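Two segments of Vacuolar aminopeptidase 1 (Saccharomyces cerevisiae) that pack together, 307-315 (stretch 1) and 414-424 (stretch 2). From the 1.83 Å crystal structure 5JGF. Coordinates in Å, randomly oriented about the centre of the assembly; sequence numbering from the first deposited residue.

Stretch 1 (307-315) GAKGGLLES
Stretch 2 (414-424) TIGPSLASQTG

Packing of residues 307-315 against residues 414-424 of vacuolar aminopeptidase 1, two stretches of one chain whose touching residues lie at least 107 positions apart in sequence. After Gly307, in extended loop conformation (phi/psi -99/176), stretch 1 forms a 3-10 segment, 308-310, closed by Gly310 N to Gly307 O (2.8 Å) and by a weak bond from Gly311 N to Ala308 O (3.3 Å). Gly311, at phi/psi 66/32, a positive phi that favours glycine, is the N-cap of a helix that begins at Leu312 and continues beyond the stretch; Ser315 N reaches Gly311 O at 3.0 Å. Stretch 2 is mainly the helix 416-423. Thr414 (phi/psi -146/-179, chi1 p) caps its start, OG1 accepting from Gly416 N at 3.0 Å, and successive i to i+4 bonds follow, from Leu419 N to Ile415 O (3.0 Å) through Gly424 N to Ala420 O (2.7 Å). Gly424 leaves the helix at phi/psi 90/5, where a CB would be jammed against the preceding carbonyl oxygen.

The stretches run in the same sense: the nearest CA pairs are Ala308 CA with Ile415 CA (6.1 Å), Lys309 CA with Ser418 CA (6.4 Å) and Glu314 CA with Thr423 CA (7.0 Å). Together they bury 416 Å².

Apolar contacts occur near both ends of this register. Ala308 points its CB toward stretch 2, 3.6 Å from Ile415 CB and 4.1 Å from Leu419 CD2. Ile415 has chi1 p and chi2 t. Leu419 leaves its backbone sideways, but its m, t rotamer brings the chain end nearer. Farther along, Thr423 CG2 lies 3.8 Å from Glu314 CG and 4.3 Å from Leu313 CD2 (Leu313 chi1 t, chi2 p). Thr423, chi1 p, presents this methyl while its OG1 donates back to Leu419 O at 2.8 Å, within its own helix.

Polar bonding centres on Gln422 (chi1 m, chi2 t, chi3 -168°), whose NE2 bonds directly across, while OE1 is linked through a water. NE2 donates to the backbone Ala308 O at 3.0 Å, nearly straight at 173°, and to the carboxylate oxygen Glu314 OE2 at 2.8 Å, more bent at 136°. One amide nitrogen thus ties the 3-10 segment and the following helix to the same residue. Glu314 meets it with chi1 m, chi2 off-well at 91° and chi3 -68°, folding the carboxylate back toward the amide. On the other amide atom, Gln422 OE1 sits 3.2 Å from Lys309 CA.

Lys309 starts sideways and extends through chi1 m, chi2 t and chi3 t before turning at chi4 m. Its ammonium NZ donates to Ser418 OG at 2.8 Å; Ser418, chi1 m, points toward stretch 1. Water 1 supplies a second link, accepting from Lys309 NZ at 3.1 Å and donating to Gln422 OE1 at 2.7 Å, so the lysine reaches residues one helical turn apart, one directly and the other through solvent.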

# COMPACT_ATOMS: atom_id res chain seq x y z
N GLY D 307 19.19 32.70 -28.13
CA GLY D 307 18.33 31.59 -28.53
C GLY D 307 17.36 32.07 -29.60
O GLY D 307 17.33 33.25 -29.93
N ALA D 308 16.56 31.15 -30.14
CA ALA D 308 15.60 31.51 -31.19
C ALA D 308 14.67 32.66 -30.81
O ALA D 308 14.32 33.47 -31.66
CB ALA D 308 14.78 30.29 -31.59
N LYS D 309 14.27 32.72 -29.55
CA LYS D 309 13.37 33.78 -29.11
C LYS D 309 14.07 35.13 -29.02
O LYS D 309 13.42 36.16 -28.87
CB LYS D 309 12.73 33.41 -27.77
CG LYS D 309 11.85 32.16 -27.85
CD LYS D 309 11.26 31.78 -26.49
CE LYS D 309 10.47 30.48 -26.55
NZ LYS D 309 9.23 30.60 -27.37
N GLY D 310 15.40 35.12 -29.12
CA GLY D 310 16.20 36.34 -29.06
C GLY D 310 16.13 37.15 -30.35
O GLY D 310 16.61 38.28 -30.41
N GLY D 311 15.55 36.55 -31.39
CA GLY D 311 15.35 37.23 -32.66
C GLY D 311 16.50 37.66 -33.56
O GLY D 311 16.36 38.66 -34.26
N LEU D 312 17.61 36.93 -33.57
CA LEU D 312 18.72 37.33 -34.44
C LEU D 312 18.30 37.29 -35.91
O LEU D 312 18.71 38.14 -36.70
CB LEU D 312 19.94 36.44 -34.22
CG LEU D 312 21.15 36.78 -35.10
CD1 LEU D 312 21.59 38.23 -34.83
CD2 LEU D 312 22.29 35.81 -34.81
N LEU D 313 17.48 36.31 -36.28
CA LEU D 313 17.02 36.18 -37.66
C LEU D 313 16.25 37.42 -38.09
O LEU D 313 16.55 38.02 -39.12
CB LEU D 313 16.11 34.96 -37.80
CG LEU D 313 15.38 34.84 -39.14
CD1 LEU D 313 16.37 34.60 -40.27
CD2 LEU D 313 14.38 33.69 -39.07
N GLU D 314 15.26 37.80 -37.28
CA GLU D 314 14.43 38.96 -37.56
C GLU D 314 15.30 40.22 -37.63
O GLU D 314 15.07 41.10 -38.46
CB GLU D 314 13.36 39.13 -36.47
CG GLU D 314 12.38 37.96 -36.34
CD GLU D 314 12.82 36.91 -35.33
OE1 GLU D 314 13.82 36.21 -35.58
OE2 GLU D 314 12.17 36.78 -34.27
N SER D 315 16.30 40.29 -36.76
CA SER D 315 17.20 41.44 -36.73
C SER D 315 18.00 41.54 -38.02
O SER D 315 18.10 42.62 -38.61
CB SER D 315 18.16 41.32 -35.55
OG SER D 315 19.12 42.36 -35.58
N THR D 414 10.89 22.05 -30.63
CA THR D 414 11.93 22.66 -31.45
C THR D 414 11.71 24.17 -31.44
O THR D 414 10.78 24.67 -30.81
CB THR D 414 11.85 22.21 -32.92
OG1 THR D 414 10.70 22.79 -33.53
CG2 THR D 414 11.76 20.69 -33.02
N ILE D 415 12.56 24.90 -32.15
CA ILE D 415 12.45 26.35 -32.24
C ILE D 415 11.43 26.73 -33.32
O ILE D 415 11.13 27.90 -33.51
CB ILE D 415 13.80 27.00 -32.61
CG1 ILE D 415 14.25 26.50 -33.99
CG2 ILE D 415 14.85 26.67 -31.56
CD1 ILE D 415 15.56 27.10 -34.47
N GLY D 416 10.93 25.72 -34.03
CA GLY D 416 9.98 25.95 -35.11
C GLY D 416 8.82 26.88 -34.80
O GLY D 416 8.64 27.90 -35.46
N PRO D 417 7.99 26.52 -33.82
CA PRO D 417 6.84 27.35 -33.44
C PRO D 417 7.24 28.78 -33.08
O PRO D 417 6.53 29.73 -33.41
CB PRO D 417 6.23 26.59 -32.27
CG PRO D 417 6.48 25.16 -32.66
CD PRO D 417 7.92 25.20 -33.16
N SER D 418 8.38 28.93 -32.41
CA SER D 418 8.86 30.25 -32.02
C SER D 418 9.18 31.10 -33.26
O SER D 418 8.73 32.24 -33.37
CB SER D 418 10.12 30.14 -31.15
OG SER D 418 9.83 29.57 -29.89
N LEU D 419 9.94 30.53 -34.20
CA LEU D 419 10.29 31.27 -35.41
C LEU D 419 9.06 31.63 -36.24
O LEU D 419 8.94 32.75 -36.74
CB LEU D 419 11.29 30.47 -36.26
CG LEU D 419 12.66 30.21 -35.63
CD1 LEU D 419 13.54 29.48 -36.63
CD2 LEU D 419 13.31 31.53 -35.21
N ALA D 420 8.13 30.68 -36.37
CA ALA D 420 6.91 30.92 -37.14
C ALA D 420 6.06 32.04 -36.52
O ALA D 420 5.56 32.91 -37.23
CB ALA D 420 6.09 29.64 -37.23
N SER D 421 5.92 32.01 -35.20
CA SER D 421 5.12 33.00 -34.50
C SER D 421 5.77 34.38 -34.52
O SER D 421 5.10 35.39 -34.69
CB SER D 421 4.91 32.57 -33.04
OG SER D 421 4.26 31.31 -32.99
N GLN D 422 7.09 34.40 -34.34
CA GLN D 422 7.84 35.65 -34.30
C GLN D 422 7.88 36.36 -35.65
O GLN D 422 7.81 37.59 -35.71
CB GLN D 422 9.25 35.38 -33.79
CG GLN D 422 9.27 34.91 -32.33
CD GLN D 422 10.60 34.33 -31.88
OE1 GLN D 422 10.69 33.72 -30.81
NE2 GLN D 422 11.65 34.52 -32.68
N THR D 423 7.99 35.59 -36.73
CA THR D 423 8.06 36.17 -38.07
C THR D 423 6.72 36.23 -38.79
O THR D 423 6.45 37.16 -39.56
CB THR D 423 9.03 35.39 -38.97
OG1 THR D 423 8.54 34.05 -39.14
CG2 THR D 423 10.43 35.35 -38.36
N GLY D 424 5.87 35.23 -38.55
CA GLY D 424 4.59 35.17 -39.22
C GLY D 424 4.75 34.39 -40.52
O GLY D 424 3.81 34.27 -41.31
O HOH W 1 8.59 32.88 -29.30